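Local coordinates for protein voltage-sensor containing phosphatase (Ciona intestinalis, PDB 3V0D) that probably removes phosphate from membrane phosphoinositides under control of a voltage sensor, through a tensin-type phosphatase domain followed by a PTEN-like C2 domain, at residues 92-98 and 132-136; 107-111 and 139-143; 271-276 and 286-290; 26-31 and 156-161. The protein carries 1 engineered substitution. One frame throughout, in Å; residues are numbered along the deposited sequence. Where two conformers were deposited one is given.

Interactions 1, 2 and 4 belong to the phosphatase domain, and interaction 3 to the C2 domain. Interactions 1 and 2 are buried and share helix 131-143. Its N-terminal part serves the phosphate site through R132. Further along, it packs on helix 100-115, with a salt bridge at its more exposed end. Interaction 4 is partly buried. It ties strand 27-29 to helix 150-161, and its F157 packs on G134 of interaction 1. Interaction 3 is also partly buried and joins a charged cluster to a phenylalanine pair, slid apart, with a CH-pi contact. It reaches interaction 1 through N96 and D286, across the two domains. The centres of interactions 2 and 3 are about 31 Å apart.

Interaction 1 of 4, residues 92-98 and 132-136; sequences IDDHNVP and RTGTL. With PO4 (phosphate ion), chain C.
The arginine that closes the phosphate-binding loop (P-loop) of a PTP-type active site, and the first turn of the helix after it, meet the loop after strand 87-92. The irregular first segment makes a type II turn from D93 to N96, with H95 at phi/psi 69/20. The second segment is helical and lies near the start of helix 131-143. R132 has chi1 to chi3 m, t, m, which carries the guanidinium to the backbone of I92-D94. R132 NH1 donates to I92 O (2.8 Å) and also pairs with E75. I92 CG2 rests on R132 CD (3.7 Å). D94 N lies over one face of the guanidinium. D94 OD2 stands 3.4 Å from R132 NH2, a salt bridge by charge alone because the oxygen is well out of the plane. T135 OG1 accepts from a water (3.0 Å) that also donates to N96 O (2.9 Å), and OG1 bonds to G131 as well. L136 CD1 closes the apolar end against I92 CD1 (3.9 Å) and P98 CG (4.1 Å). A phosphate ion takes hydrogen bonds at O4 from R132 N (2.8 Å) and at O2 from R132 NH2 (2.7 Å). S126, the engineered residue at the signature cysteine position, also bonds it. D94 OD2 is 2.7 Å from phosphate O1. This is consistent with D94 holding the place of the WPD-loop acid, facing the phosphate that R132 grips.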
loop_
_atom_site.group_PDB
_atom_site.type_symbol
_atom_site.label_atom_id
_atom_site.label_comp_id
_atom_site.label_asym_id
_atom_site.label_seq_id
_atom_site.Cartn_x
_atom_site.Cartn_y
_atom_site.Cartn_z
ATOM N N ILE A 92 5.293 -5.554 -5.651
ATOM C CA ILE A 92 4.709 -4.990 -4.423
ATOM C C ILE A 92 4.464 -6.146 -3.457
ATOM O O ILE A 92 3.847 -7.150 -3.816
ATOM C CB ILE A 92 3.386 -4.255 -4.702
ATOM C CG1 ILE A 92 3.543 -3.239 -5.858
ATOM C CG2 ILE A 92 2.935 -3.553 -3.421
ATOM C CD1 ILE A 92 2.223 -2.655 -6.305
ATOM N N ASP A 93 4.936 -6.018 -2.211
ATOM C CA ASP A 93 4.611 -7.023 -1.205
ATOM C C ASP A 93 3.149 -6.888 -0.782
ATOM O O ASP A 93 2.611 -5.774 -0.693
ATOM C CB ASP A 93 5.482 -6.839 0.032
ATOM C CG ASP A 93 6.944 -7.091 -0.200
ATOM O OD1 ASP A 93 7.356 -7.639 -1.237
ATOM O OD2 ASP A 93 7.715 -6.745 0.731
ATOM N N ASP A 94 2.520 -8.015 -0.474
ATOM C CA ASP A 94 1.128 -7.981 -0.041
ATOM C C ASP A 94 0.993 -7.048 1.166
ATOM O O ASP A 94 1.861 -7.032 2.061
ATOM C CB ASP A 94 0.662 -9.398 0.294
ATOM C CG ASP A 94 -0.847 -9.560 0.243
ATOM O OD1 ASP A 94 -1.316 -10.699 0.457
ATOM O OD2 ASP A 94 -1.537 -8.567 -0.047
ATOM N N HIS A 95 -0.063 -6.240 1.164
ATOM C CA HIS A 95 -0.321 -5.312 2.284
ATOM C C HIS A 95 0.691 -4.183 2.354
ATOM O O HIS A 95 0.790 -3.521 3.386
ATOM C CB HIS A 95 -0.451 -6.018 3.648
ATOM C CG HIS A 95 -1.227 -7.267 3.570
ATOM N ND1 HIS A 95 -2.546 -7.319 3.180
ATOM C CD2 HIS A 95 -0.846 -8.531 3.813
ATOM C CE1 HIS A 95 -2.946 -8.583 3.187
ATOM N NE2 HIS A 95 -1.937 -9.337 3.588
ATOM N N ASN A 96 1.382 -3.930 1.241
ATOM C CA ASN A 96 2.359 -2.868 1.165
ATOM C C ASN A 96 2.141 -2.052 -0.119
ATOM O O ASN A 96 1.098 -2.170 -0.769
ATOM C CB ASN A 96 3.779 -3.451 1.305
ATOM C CG ASN A 96 4.042 -3.901 2.734
ATOM O OD1 ASN A 96 4.390 -3.084 3.592
ATOM N ND2 ASN A 96 3.862 -5.179 3.017
ATOM N N VAL A 97 3.093 -1.184 -0.452
ATOM C CA VAL A 97 2.935 -0.199 -1.520
ATOM C C VAL A 97 4.075 -0.305 -2.503
ATOM O O VAL A 97 5.177 -0.738 -2.158
ATOM C CB VAL A 97 2.851 1.263 -0.965
ATOM C CG1 VAL A 97 1.544 1.471 -0.206
ATOM C CG2 VAL A 97 4.068 1.619 -0.131
ATOM N N PRO A 98 3.845 0.154 -3.744
ATOM C CA PRO A 98 4.959 0.328 -4.681
ATOM C C PRO A 98 5.803 1.534 -4.245
ATOM O O PRO A 98 5.307 2.455 -3.594
ATOM C CB PRO A 98 4.235 0.670 -5.989
ATOM C CG PRO A 98 3.016 1.426 -5.547
ATOM C CD PRO A 98 2.573 0.694 -4.280
ATOM N N ARG A 132 -3.522 -4.114 -3.273
ATOM C CA ARG A 132 -2.492 -3.635 -4.201
ATOM C C ARG A 132 -3.119 -3.214 -5.522
ATOM O O ARG A 132 -2.794 -2.163 -6.085
ATOM C CB ARG A 132 -1.444 -4.735 -4.434
ATOM C CG ARG A 132 -0.553 -4.954 -3.205
ATOM C CD ARG A 132 0.343 -6.159 -3.409
ATOM N NE ARG A 132 -0.393 -7.407 -3.287
ATOM C CZ ARG A 132 0.181 -8.601 -3.292
ATOM N NH1 ARG A 132 1.499 -8.699 -3.504
ATOM N NH2 ARG A 132 -0.548 -9.698 -3.104
ATOM N N THR A 133 -4.031 -4.044 -6.019
ATOM C CA THR A 133 -4.771 -3.733 -7.238
ATOM C C THR A 133 -5.467 -2.374 -7.121
ATOM O O THR A 133 -5.403 -1.544 -8.047
ATOM C CB THR A 133 -5.730 -4.879 -7.565
ATOM O OG1 THR A 133 -4.963 -5.997 -7.992
ATOM C CG2 THR A 133 -6.672 -4.525 -8.694
ATOM N N GLY A 134 -6.140 -2.132 -5.999
ATOM C CA GLY A 134 -6.849 -0.877 -5.834
ATOM C C GLY A 134 -5.923 0.326 -5.821
ATOM O O GLY A 134 -6.303 1.409 -6.257
ATOM N N THR A 135 -4.703 0.168 -5.310
ATOM C CA THR A 135 -3.755 1.273 -5.272
ATOM C C THR A 135 -3.461 1.720 -6.711
ATOM O O THR A 135 -3.456 2.926 -7.019
ATOM C CB THR A 135 -2.435 0.842 -4.588
ATOM O OG1 THR A 135 -2.698 0.290 -3.297
ATOM C CG2 THR A 135 -1.482 1.985 -4.428
ATOM N N LEU A 136 -3.169 0.761 -7.594
ATOM C CA LEU A 136 -2.821 1.112 -8.968
ATOM C C LEU A 136 -4.041 1.458 -9.818
ATOM O O LEU A 136 -3.950 2.357 -10.651
ATOM C CB LEU A 136 -1.940 0.039 -9.618
ATOM C CG LEU A 136 -0.431 0.209 -9.343
ATOM C CD1 LEU A 136 -0.103 0.096 -7.847
ATOM C CD2 LEU A 136 0.384 -0.750 -10.165
HETATM P P PO4 C . -4.151 -8.154 -2.745
HETATM O O1 PO4 C . -3.948 -8.025 -1.226
HETATM O O2 PO4 C . -3.228 -9.241 -3.244
HETATM O O3 PO4 C . -5.589 -8.533 -2.972
HETATM O O4 PO4 C . -3.834 -6.872 -3.384
HETATM O O HOH W 1 -0.079 -1.245 -3.251
#

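Interaction 2 of 4, residues 107-111 and 139-143; sequences IDDAK and SWLLE
This is helix-helix packing inside the alpha/beta fold of the tensin-type phosphatase domain. Segment 107-111 of helix 100-115 crosses segment 139-143 of helix 131-143 at -57°, with segment axes 10.7 Å apart. The closest CA pair is I107 with W140, at 6.5 Å. I107 takes chi1 m and chi2 m. Its CD1 reaches W140 N (3.8 Å) and S139 CB (4.1 Å), and its CG2 lies 3.8 Å from E143 CG. I107 O faces the edge of the W140 ring. F185 of helix 176-191 packs on I107, S139 and E143. A110 points its CB at the other helix, and that small side chain leaves room for the indole, with A110 CB 3.8 Å from W140 CZ3. W140 has chi1 t, which brings CZ3 of its six-membered ring to the backbone of the first helix, 3.7 Å from K111 N. K111 is extended through chi3, then bends at chi4 (p). K111 is partly exposed, and its NZ forms a salt bridge with E143 OE1 at 2.9 Å, and the hydrogen bond within it is weak.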
loop_
_atom_site.group_PDB
_atom_site.type_symbol
_atom_site.label_atom_id
_atom_site.label_comp_id
_atom_site.label_asym_id
_atom_site.label_seq_id
_atom_site.Cartn_x
_atom_site.Cartn_y
_atom_site.Cartn_z
ATOM N N ILE A 107 2.383 4.047 -14.331
ATOM C CA ILE A 107 1.438 4.996 -14.924
ATOM C C ILE A 107 1.886 5.324 -16.349
ATOM O O ILE A 107 1.065 5.366 -17.256
ATOM C CB ILE A 107 1.296 6.256 -14.045
ATOM C CG1 ILE A 107 0.530 5.920 -12.748
ATOM C CG2 ILE A 107 0.629 7.398 -14.820
ATOM C CD1 ILE A 107 -0.976 5.572 -12.936
ATOM N N ASP A 108 3.176 5.552 -16.568
ATOM C CA ASP A 108 3.617 5.869 -17.913
ATOM C C ASP A 108 3.458 4.696 -18.866
ATOM O O ASP A 108 3.084 4.880 -20.033
ATOM C CB ASP A 108 5.035 6.384 -17.953
ATOM C CG ASP A 108 5.273 7.198 -19.245
ATOM O OD1 ASP A 108 6.020 6.757 -20.110
ATOM O OD2 ASP A 108 4.639 8.261 -19.439
ATOM N N ASP A 109 3.753 3.483 -18.400
ATOM C CA ASP A 109 3.554 2.311 -19.234
ATOM C C ASP A 109 2.090 2.163 -19.661
ATOM O O ASP A 109 1.778 1.946 -20.843
ATOM C CB ASP A 109 4.065 1.064 -18.520
ATOM C CG ASP A 109 3.842 -0.204 -19.334
ATOM O OD1 ASP A 109 2.756 -0.790 -19.256
ATOM O OD2 ASP A 109 4.751 -0.569 -20.123
ATOM N N ALA A 110 1.186 2.326 -18.695
ATOM C CA ALA A 110 -0.233 2.240 -18.978
ATOM C C ALA A 110 -0.676 3.379 -19.911
ATOM O O ALA A 110 -1.472 3.157 -20.830
ATOM C CB ALA A 110 -1.046 2.226 -17.679
ATOM N N LYS A 111 -0.162 4.597 -19.673
ATOM C CA LYS A 111 -0.526 5.728 -20.531
ATOM C C LYS A 111 -0.149 5.463 -21.986
ATOM O O LYS A 111 -0.968 5.694 -22.893
ATOM C CB LYS A 111 0.057 7.046 -20.017
ATOM C CG LYS A 111 -0.792 8.251 -20.421
ATOM C CD LYS A 111 -0.443 9.544 -19.683
ATOM C CE LYS A 111 -1.512 10.681 -19.902
ATOM N NZ LYS A 111 -2.956 10.435 -19.439
ATOM N N SER A 139 -5.006 4.988 -8.851
ATOM C CA SER A 139 -4.048 5.937 -9.417
ATOM C C SER A 139 -4.304 6.108 -10.921
ATOM O O SER A 139 -4.258 7.240 -11.429
ATOM C CB SER A 139 -2.615 5.460 -9.157
ATOM O OG SER A 139 -2.317 5.447 -7.769
ATOM N N TRP A 140 -4.530 5.004 -11.635
ATOM C CA TRP A 140 -4.832 5.106 -13.072
ATOM C C TRP A 140 -6.075 5.942 -13.337
ATOM O O TRP A 140 -6.089 6.754 -14.248
ATOM C CB TRP A 140 -4.952 3.716 -13.704
ATOM C CG TRP A 140 -5.442 3.825 -15.104
ATOM C CD1 TRP A 140 -6.709 3.521 -15.560
ATOM C CD2 TRP A 140 -4.750 4.388 -16.211
ATOM N NE1 TRP A 140 -6.826 3.836 -16.889
ATOM C CE2 TRP A 140 -5.643 4.386 -17.306
ATOM C CE3 TRP A 140 -3.467 4.897 -16.385
ATOM C CZ2 TRP A 140 -5.288 4.876 -18.557
ATOM C CZ3 TRP A 140 -3.115 5.390 -17.631
ATOM C CH2 TRP A 140 -4.020 5.366 -18.698
ATOM N N LEU A 141 -7.128 5.739 -12.537
ATOM C CA LEU A 141 -8.356 6.488 -12.741
ATOM C C LEU A 141 -8.163 7.977 -12.535
ATOM O O LEU A 141 -8.794 8.779 -13.226
ATOM C CB LEU A 141 -9.467 5.945 -11.851
ATOM C CG LEU A 141 -9.907 4.533 -12.185
ATOM C CD1 LEU A 141 -10.832 3.996 -11.095
ATOM C CD2 LEU A 141 -10.525 4.446 -13.609
ATOM N N LEU A 142 -7.283 8.354 -11.604
ATOM C CA LEU A 142 -6.888 9.746 -11.439
ATOM C C LEU A 142 -6.137 10.235 -12.674
ATOM O O LEU A 142 -6.398 11.325 -13.194
ATOM C CB LEU A 142 -5.984 9.923 -10.219
ATOM C CG LEU A 142 -6.633 9.824 -8.859
ATOM C CD1 LEU A 142 -5.569 9.823 -7.765
ATOM C CD2 LEU A 142 -7.654 10.948 -8.655
ATOM N N GLU A 143 -5.161 9.453 -13.134
ATOM C CA GLU A 143 -4.395 9.844 -14.336
ATOM C C GLU A 143 -5.321 10.045 -15.535
ATOM O O GLU A 143 -5.141 10.984 -16.316
ATOM C CB GLU A 143 -3.355 8.778 -14.668
ATOM C CG GLU A 143 -2.590 9.124 -15.955
ATOM C CD GLU A 143 -1.863 10.459 -15.910
ATOM O OE1 GLU A 143 -1.579 11.027 -16.999
ATOM O OE2 GLU A 143 -1.584 10.947 -14.800
#

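Interaction 3 of 4, residues 271-276 and 286-290; sequences KVRFMS and DNCPF
F274 overlaps F290 with its CB more than with its ring. The CB makes a CH-pi contact, 3.7 Å from the centroid of the F290 ring and 19° off its normal. The two rings are near parallel, at 18°, but slid apart, with centroids 4.7 Å from each other. F274 CG to F290 CE1 is 3.3 Å. F274 (chi1 m) and F290 (chi1 p) point to one face of the sheet, as an antiparallel hydrogen-bonded pair with CA atoms 5.5 Å apart. F274 N donates to F290 O (2.9 Å). The first segment is extended; in the second, D286 and N287 have left-handed helical backbone angles, C288 is extended and P289 is helical. P289 CD sits 3.2 Å from F274 O. K271 (all chi t) and R273 (chi1 to chi3 m, t, p) leave the strand on the face away from the phenylalanines and form a salt-bridge network with D286. K271 NZ bonds to D286 OD1 (2.8 Å), and R273 NE bonds to D286 OD2 (2.8 Å). R273 NH2 also donates to D286 O (2.9 Å). D286 OD1 has a further partner in N96 of the phosphatase domain. The pairing joins the consecutive antiparallel strands 269-276 and 290-295 in the C2 domain's beta-sandwich. Strand 223-229 flanks strand 269-276 on its other edge, and V329 of strand 328-335 in the opposing sheet packs on both phenylalanines.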
loop_
_atom_site.group_PDB
_atom_site.type_symbol
_atom_site.label_atom_id
_atom_site.label_comp_id
_atom_site.label_asym_id
_atom_site.label_seq_id
_atom_site.Cartn_x
_atom_site.Cartn_y
_atom_site.Cartn_z
ATOM N N LYS A 271 9.791 2.408 4.988
ATOM C CA LYS A 271 8.834 1.594 5.724
ATOM C C LYS A 271 9.312 1.500 7.163
ATOM O O LYS A 271 10.492 1.223 7.416
ATOM C CB LYS A 271 8.797 0.210 5.093
ATOM C CG LYS A 271 7.813 -0.748 5.701
ATOM C CD LYS A 271 7.973 -2.156 5.089
ATOM C CE LYS A 271 6.933 -3.104 5.566
ATOM N NZ LYS A 271 7.128 -4.409 4.948
ATOM N N VAL A 272 8.407 1.718 8.103
ATOM C CA VAL A 272 8.742 1.707 9.522
ATOM C C VAL A 272 7.839 0.680 10.174
ATOM O O VAL A 272 6.604 0.766 10.067
ATOM C CB VAL A 272 8.531 3.094 10.148
ATOM C CG1 VAL A 272 8.984 3.091 11.586
ATOM C CG2 VAL A 272 9.293 4.160 9.347
ATOM N N ARG A 273 8.440 -0.312 10.825
ATOM C CA ARG A 273 7.709 -1.410 11.463
ATOM C C ARG A 273 7.939 -1.358 12.958
ATOM O O ARG A 273 9.074 -1.189 13.422
ATOM C CB ARG A 273 8.195 -2.763 10.947
ATOM C CG ARG A 273 7.963 -2.943 9.445
ATOM C CD ARG A 273 8.613 -4.250 8.922
ATOM N NE ARG A 273 7.951 -5.435 9.456
ATOM C CZ ARG A 273 8.433 -6.220 10.411
ATOM N NH1 ARG A 273 9.641 -6.031 10.921
ATOM N NH2 ARG A 273 7.676 -7.213 10.847
ATOM N N PHE A 274 6.875 -1.557 13.716
ATOM C CA PHE A 274 6.950 -1.615 15.176
ATOM C C PHE A 274 6.633 -3.025 15.606
ATOM O O PHE A 274 5.566 -3.571 15.278
ATOM C CB PHE A 274 5.995 -0.608 15.835
ATOM C CG PHE A 274 6.380 0.797 15.568
ATOM C CD1 PHE A 274 6.033 1.398 14.352
ATOM C CD2 PHE A 274 7.125 1.528 16.487
ATOM C CE1 PHE A 274 6.402 2.697 14.062
ATOM C CE2 PHE A 274 7.498 2.865 16.201
ATOM C CZ PHE A 274 7.138 3.431 14.963
ATOM N N MET A 275 7.571 -3.614 16.353
ATOM C CA MET A 275 7.477 -4.980 16.867
ATOM C C MET A 275 7.328 -4.945 18.377
ATOM O O MET A 275 7.688 -3.950 19.015
ATOM C CB MET A 275 8.725 -5.766 16.446
ATOM C CG MET A 275 8.781 -5.999 14.939
ATOM S SD MET A 275 10.348 -6.590 14.320
ATOM C CE MET A 275 11.304 -5.094 14.488
ATOM N N SER A 276 6.827 -6.043 18.936
ATOM C CA SER A 276 6.625 -6.097 20.369
ATOM C C SER A 276 6.942 -7.453 20.932
ATOM O O SER A 276 6.624 -8.480 20.324
ATOM C CB SER A 276 5.169 -5.778 20.683
ATOM O OG SER A 276 4.876 -5.940 22.053
ATOM N N ASP A 286 1.965 -7.835 7.836
ATOM C CA ASP A 286 3.398 -7.545 7.891
ATOM C C ASP A 286 4.074 -8.104 9.137
ATOM O O ASP A 286 5.156 -7.649 9.522
ATOM C CB ASP A 286 3.692 -6.051 7.702
ATOM C CG ASP A 286 4.971 -5.819 6.924
ATOM O OD1 ASP A 286 4.973 -6.083 5.691
ATOM O OD2 ASP A 286 5.941 -5.345 7.529
ATOM N N ASN A 287 3.455 -9.116 9.740
ATOM C CA ASN A 287 4.025 -9.794 10.884
ATOM C C ASN A 287 4.439 -8.867 12.012
ATOM O O ASN A 287 5.431 -9.112 12.696
ATOM C CB ASN A 287 5.198 -10.683 10.442
ATOM C CG ASN A 287 5.556 -11.721 11.476
ATOM O OD1 ASN A 287 4.691 -12.239 12.181
ATOM N ND2 ASN A 287 6.836 -12.013 11.588
ATOM N N CYS A 288 3.652 -7.831 12.241
ATOM C CA CYS A 288 3.931 -6.935 13.367
ATOM C C CYS A 288 2.666 -6.242 13.831
ATOM O O CYS A 288 1.666 -6.201 13.095
ATOM C CB CYS A 288 5.044 -5.921 13.021
ATOM S SG CYS A 288 4.595 -4.717 11.757
ATOM N N PRO A 289 2.687 -5.673 15.044
ATOM C CA PRO A 289 1.515 -4.919 15.503
ATOM C C PRO A 289 1.143 -3.735 14.626
ATOM O O PRO A 289 -0.029 -3.603 14.308
ATOM C CB PRO A 289 1.902 -4.496 16.920
ATOM C CG PRO A 289 2.806 -5.627 17.385
ATOM C CD PRO A 289 3.632 -5.950 16.155
ATOM N N PHE A 290 2.088 -2.872 14.224
ATOM C CA PHE A 290 1.712 -1.732 13.390
ATOM C C PHE A 290 2.910 -1.233 12.609
ATOM O O PHE A 290 4.051 -1.411 13.041
ATOM C CB PHE A 290 1.036 -0.608 14.210
ATOM C CG PHE A 290 1.830 -0.087 15.388
ATOM C CD1 PHE A 290 2.605 1.057 15.283
ATOM C CD2 PHE A 290 1.713 -0.692 16.646
ATOM C CE1 PHE A 290 3.309 1.572 16.380
ATOM C CE2 PHE A 290 2.423 -0.210 17.727
ATOM C CZ PHE A 290 3.202 0.925 17.609
#

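Interaction 4 of 4, residues 26-31 and 156-161; sequences DLTYVT and YFGSRR
This is a strand-helix contact, part polar and part apolar, between the short strand 27-29 and the C-terminal end of helix 150-161 in the phosphatase domain. The segment axes come within 9.2 Å, with their directions at 127°. The closest CA pairs are V30 with R160 (5.8 Å) and T28 with R161 (6.6 Å). The chain turns corners at D26 and V30, and V30 takes helical angles (-62/-43). Y156, with chi1 t, donates from OH to V30 O (2.7 Å), and its CE2 lies 3.7 Å from V30 CG1. V30 CG2 is 4.3 Å from F157 CD1, and F157 in turn packs on helix 131-143. T28 CG2 approaches R160 O at 3.4 Å. In this PTP-type fold, R161 links strand 27-29 to the phosphate-binding loop. Its NE and NH2 are hydrogen-bonded to G129 O and G128 O of that loop. Its chi1 to chi3 are t, p, t, so the guanidinium leaves the end of the helix and passes beside the strand. There R161 NH1 donates to D26 OD1 (2.8 Å) and T28 OG1 (2.9 Å), while R161 NH2 reaches D26 OD1 at 3.0 Å. One carboxylate oxygen of D26 thus takes both bonds of the salt bridge. T28 OG1 is also bonded to K15 O, and D26 N to N50.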
loop_
_atom_site.group_PDB
_atom_site.type_symbol
_atom_site.label_atom_id
_atom_site.label_comp_id
_atom_site.label_asym_id
_atom_site.label_seq_id
_atom_site.Cartn_x
_atom_site.Cartn_y
_atom_site.Cartn_z
ATOM N N ASP A 26 -13.025 -14.665 -11.110
ATOM C CA ASP A 26 -12.941 -13.539 -10.193
ATOM C C ASP A 26 -12.287 -12.380 -10.968
ATOM O O ASP A 26 -11.062 -12.277 -11.056
ATOM C CB ASP A 26 -12.117 -13.939 -8.961
ATOM C CG ASP A 26 -12.095 -12.872 -7.870
ATOM O OD1 ASP A 26 -12.584 -11.747 -8.092
ATOM O OD2 ASP A 26 -11.633 -13.202 -6.746
ATOM N N LEU A 27 -13.116 -11.529 -11.558
ATOM C CA LEU A 27 -12.678 -10.544 -12.534
ATOM C C LEU A 27 -13.783 -9.511 -12.603
ATOM O O LEU A 27 -14.969 -9.865 -12.678
ATOM C CB LEU A 27 -12.463 -11.249 -13.879
ATOM C CG LEU A 27 -11.973 -10.424 -15.074
ATOM C CD1 LEU A 27 -11.220 -11.308 -16.056
ATOM C CD2 LEU A 27 -13.133 -9.675 -15.794
ATOM N N THR A 28 -13.383 -8.241 -12.576
ATOM C CA THR A 28 -14.318 -7.133 -12.527
ATOM C C THR A 28 -13.929 -6.098 -13.566
ATOM O O THR A 28 -12.773 -5.645 -13.578
ATOM C CB THR A 28 -14.270 -6.449 -11.135
ATOM O OG1 THR A 28 -14.530 -7.412 -10.099
ATOM C CG2 THR A 28 -15.233 -5.258 -11.040
ATOM N N TYR A 29 -14.878 -5.664 -14.396
ATOM C CA TYR A 29 -14.697 -4.469 -15.212
ATOM C C TYR A 29 -14.942 -3.249 -14.340
ATOM O O TYR A 29 -16.078 -2.866 -14.071
ATOM C CB TYR A 29 -15.626 -4.463 -16.428
ATOM C CG TYR A 29 -15.163 -5.359 -17.537
ATOM C CD1 TYR A 29 -15.485 -6.716 -17.552
ATOM C CD2 TYR A 29 -14.372 -4.858 -18.561
ATOM C CE1 TYR A 29 -15.063 -7.541 -18.581
ATOM C CE2 TYR A 29 -13.937 -5.669 -19.610
ATOM C CZ TYR A 29 -14.285 -7.020 -19.609
ATOM O OH TYR A 29 -13.874 -7.851 -20.624
ATOM N N VAL A 30 -13.867 -2.679 -13.815
ATOM C CA VAL A 30 -13.959 -1.443 -13.042
ATOM C C VAL A 30 -14.498 -0.312 -13.926
ATOM O O VAL A 30 -15.368 0.443 -13.497
ATOM C CB VAL A 30 -12.603 -1.107 -12.392
ATOM C CG1 VAL A 30 -12.666 0.250 -11.678
ATOM C CG2 VAL A 30 -12.193 -2.230 -11.405
ATOM N N THR A 31 -13.977 -0.260 -15.154
ATOM C CA THR A 31 -14.579 0.480 -16.264
ATOM C C THR A 31 -14.611 -0.479 -17.450
ATOM O O THR A 31 -14.153 -1.615 -17.339
ATOM C CB THR A 31 -13.794 1.721 -16.654
ATOM O OG1 THR A 31 -12.607 1.314 -17.332
ATOM C CG2 THR A 31 -13.444 2.607 -15.443
ATOM N N TYR A 156 -14.593 4.669 -5.643
ATOM C CA TYR A 156 -15.125 4.063 -6.859
ATOM C C TYR A 156 -14.581 2.639 -7.028
ATOM O O TYR A 156 -15.340 1.683 -7.281
ATOM C CB TYR A 156 -14.834 4.928 -8.087
ATOM C CG TYR A 156 -15.360 4.295 -9.338
ATOM C CD1 TYR A 156 -16.729 4.334 -9.627
ATOM C CD2 TYR A 156 -14.515 3.679 -10.255
ATOM C CE1 TYR A 156 -17.242 3.738 -10.765
ATOM C CE2 TYR A 156 -15.019 3.093 -11.405
ATOM C CZ TYR A 156 -16.376 3.112 -11.651
ATOM O OH TYR A 156 -16.898 2.537 -12.790
ATOM N N PHE A 157 -13.269 2.472 -6.874
ATOM C CA PHE A 157 -12.701 1.130 -6.932
ATOM C C PHE A 157 -13.381 0.226 -5.909
ATOM O O PHE A 157 -13.784 -0.897 -6.231
ATOM C CB PHE A 157 -11.179 1.171 -6.669
ATOM C CG PHE A 157 -10.595 -0.200 -6.570
ATOM C CD1 PHE A 157 -10.347 -0.964 -7.711
ATOM C CD2 PHE A 157 -10.333 -0.768 -5.324
ATOM C CE1 PHE A 157 -9.844 -2.266 -7.604
ATOM C CE2 PHE A 157 -9.824 -2.076 -5.219
ATOM C CZ PHE A 157 -9.584 -2.814 -6.362
ATOM N N GLY A 158 -13.506 0.728 -4.683
ATOM C CA GLY A 158 -14.140 -0.077 -3.641
ATOM C C GLY A 158 -15.579 -0.440 -4.009
ATOM O O GLY A 158 -15.984 -1.574 -3.801
ATOM N N SER A 159 -16.324 0.501 -4.588
ATOM C CA SER A 159 -17.716 0.263 -4.964
ATOM C C SER A 159 -17.852 -0.780 -6.053
ATOM O O SER A 159 -18.872 -1.460 -6.149
ATOM C CB SER A 159 -18.398 1.568 -5.400
ATOM O OG SER A 159 -18.087 1.977 -6.729
ATOM N N ARG A 160 -16.831 -0.892 -6.904
ATOM C CA ARG A 160 -16.888 -1.844 -8.029
ATOM C C ARG A 160 -16.340 -3.214 -7.674
ATOM O O ARG A 160 -16.805 -4.207 -8.216
ATOM C CB ARG A 160 -16.207 -1.265 -9.275
ATOM C CG ARG A 160 -16.902 -0.017 -9.809
ATOM C CD ARG A 160 -18.397 -0.077 -9.509
ATOM N NE ARG A 160 -19.183 0.743 -10.406
ATOM C CZ ARG A 160 -19.939 1.765 -10.035
ATOM N NH1 ARG A 160 -20.027 2.137 -8.753
ATOM N NH2 ARG A 160 -20.629 2.399 -10.972
ATOM N N ARG A 161 -15.338 -3.264 -6.797
ATOM C CA ARG A 161 -14.571 -4.472 -6.543
ATOM C C ARG A 161 -14.891 -5.145 -5.208
ATOM O O ARG A 161 -14.544 -6.311 -5.014
ATOM C CB ARG A 161 -13.064 -4.141 -6.682
ATOM C CG ARG A 161 -12.118 -5.309 -6.579
ATOM C CD ARG A 161 -12.259 -6.269 -7.773
ATOM N NE ARG A 161 -11.319 -7.363 -7.585
ATOM C CZ ARG A 161 -11.520 -8.622 -7.955
ATOM N NH1 ARG A 161 -12.578 -8.964 -8.687
ATOM N NH2 ARG A 161 -10.614 -9.532 -7.643
#